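Local structure of protease Do-like 1, chloroplastic (Arabidopsis thaliana, 3QO6) at residues B[129-134]-B[147-152]. The protein is a chloroplast serine protease of the HtrA (S1C) family that is required at high temperature and may degrade damaged proteins. Sequence-based numbering, arbitrary orientation.
Sequences QKVFAI and GVISGL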
# COMPACT_ATOMS: atom_id res chain seq x y z
N GLN B 129 35.49 22.60 -1.06
CA GLN B 129 36.71 21.77 -0.96
C GLN B 129 36.33 20.30 -0.99
O GLN B 129 35.21 19.95 -0.62
CB GLN B 129 37.53 22.12 0.29
CG GLN B 129 36.87 21.91 1.59
CD GLN B 129 37.75 22.40 2.75
OE1 GLN B 129 37.50 23.47 3.33
NE2 GLN B 129 38.80 21.62 3.09
N LYS B 130 37.22 19.44 -1.46
CA LYS B 130 36.91 18.00 -1.55
C LYS B 130 36.83 17.21 -0.24
O LYS B 130 37.54 17.53 0.73
CB LYS B 130 37.90 17.29 -2.48
CG LYS B 130 37.89 17.92 -3.83
CD LYS B 130 38.66 17.13 -4.87
CE LYS B 130 38.70 17.89 -6.21
NZ LYS B 130 39.66 17.27 -7.19
N VAL B 131 35.95 16.21 -0.20
CA VAL B 131 35.86 15.35 0.97
C VAL B 131 35.86 13.88 0.56
O VAL B 131 35.56 13.51 -0.59
CB VAL B 131 34.63 15.63 1.81
CG1 VAL B 131 34.76 17.00 2.45
CG2 VAL B 131 33.38 15.51 0.97
N PHE B 132 36.23 13.05 1.53
CA PHE B 132 36.32 11.62 1.32
C PHE B 132 35.59 10.91 2.45
O PHE B 132 35.90 11.11 3.63
CB PHE B 132 37.80 11.23 1.31
CG PHE B 132 38.60 12.02 0.34
CD1 PHE B 132 38.96 11.47 -0.88
CD2 PHE B 132 38.87 13.36 0.59
CE1 PHE B 132 39.58 12.25 -1.85
CE2 PHE B 132 39.48 14.17 -0.37
CZ PHE B 132 39.83 13.61 -1.60
N ALA B 133 34.61 10.08 2.10
CA ALA B 133 33.87 9.37 3.12
C ALA B 133 34.23 7.90 3.07
O ALA B 133 34.27 7.31 1.99
CB ALA B 133 32.39 9.53 2.91
N ILE B 134 34.54 7.31 4.21
CA ILE B 134 34.85 5.91 4.25
C ILE B 134 33.91 5.35 5.30
O ILE B 134 33.77 5.92 6.38
CB ILE B 134 36.29 5.65 4.68
CG1 ILE B 134 37.25 6.37 3.74
CG2 ILE B 134 36.58 4.15 4.64
CD1 ILE B 134 38.72 6.23 4.16
N GLY B 147 33.19 13.50 -2.74
CA GLY B 147 32.29 14.57 -3.07
C GLY B 147 32.89 15.89 -2.61
O GLY B 147 34.10 16.04 -2.46
N VAL B 148 32.02 16.82 -2.30
CA VAL B 148 32.47 18.15 -1.95
C VAL B 148 31.72 18.64 -0.68
O VAL B 148 30.68 18.09 -0.30
CB VAL B 148 32.17 19.03 -3.21
CG1 VAL B 148 31.03 20.04 -2.92
CG2 VAL B 148 33.42 19.64 -3.74
N ILE B 149 32.26 19.64 0.00
CA ILE B 149 31.50 20.18 1.13
C ILE B 149 30.43 21.02 0.42
O ILE B 149 30.77 21.93 -0.33
CB ILE B 149 32.33 21.15 1.98
CG1 ILE B 149 33.34 20.38 2.83
CG2 ILE B 149 31.38 22.02 2.81
CD1 ILE B 149 33.93 21.21 3.95
N SER B 150 29.16 20.70 0.65
CA SER B 150 28.06 21.41 -0.00
C SER B 150 27.57 22.56 0.80
O SER B 150 26.94 23.50 0.27
CB SER B 150 26.89 20.47 -0.22
OG SER B 150 27.21 19.47 -1.17
N GLY B 151 27.80 22.47 2.10
CA GLY B 151 27.34 23.50 3.02
C GLY B 151 27.97 23.38 4.39
O GLY B 151 28.50 22.32 4.80
N LEU B 152 27.91 24.49 5.11
CA LEU B 152 28.46 24.57 6.45
C LEU B 152 27.47 25.20 7.40
O LEU B 152 26.51 25.85 6.98
CB LEU B 152 29.75 25.38 6.40
CG LEU B 152 30.77 24.58 5.62
CD1 LEU B 152 31.99 25.42 5.25
CD2 LEU B 152 31.14 23.35 6.47
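Val131 lays its methyl CG2 over one face of the Gly147 peptide group, 3.6 Å from Gly147 C, and Val131 N approaches from the same side. The bond from Val131 N to Gly147 O is nearly straight at hydrogen (2.9 Å, 170°), but the donor stands above the carbonyl plane. At the edge of the group, Lys130 CA makes a CA-H...O contact with the same oxygen (3.5 Å). Glycine suits this place because it adds no side chain beside Val131 on their shared face of the sheet. Gly147 N returns a bond to Val131 O, making this an antiparallel hydrogen-bonded pair.

Next comes the non-hydrogen-bonded pair Lys130-Val148, whose side chains diverge. Beyond it, Ile149 N donates to Gln129 O at 3.0 Å, while Val148 CG2 packs against that oxygen at 3.6 Å.

Ile149 supplies the apolar bridge. With CG1 anti to its carbonyl carbon (chi1 -74°), that atom meets Val131 CG1 at 3.7 Å, and CD1 runs alongside Gln129, touching its CG at 3.8 Å. Branched aliphatic residues suit the buried strand positions 131, 148 and 149. An alanine at Ile149 would probably open a gap between Val131 CG1 and Gln129 CG, removing apolar support along the glutamine chain. Glutamine combines apolar methylenes with a polar end, OE1, which accepts a bond from Leu126 N. Lys130 CB points away from the partner strand; the long chain suits a partly exposed place, its NZ forming a salt bridge with Asp15.

The axes of 130-134 and 147-151 run at 112°; contacts within these segments span Gln129 to Val131, and the ladder continues through Ala133 and Thr145, probably in the second beta-barrel of the chymotrypsin-like fold. Strand 183-186 pairs with the other edge of 130-135, helix 14-26 covers Phe132, Glu16 of a second subunit hydrogen-bonds Lys130 N, and Leu144 of that subunit packs on Val148.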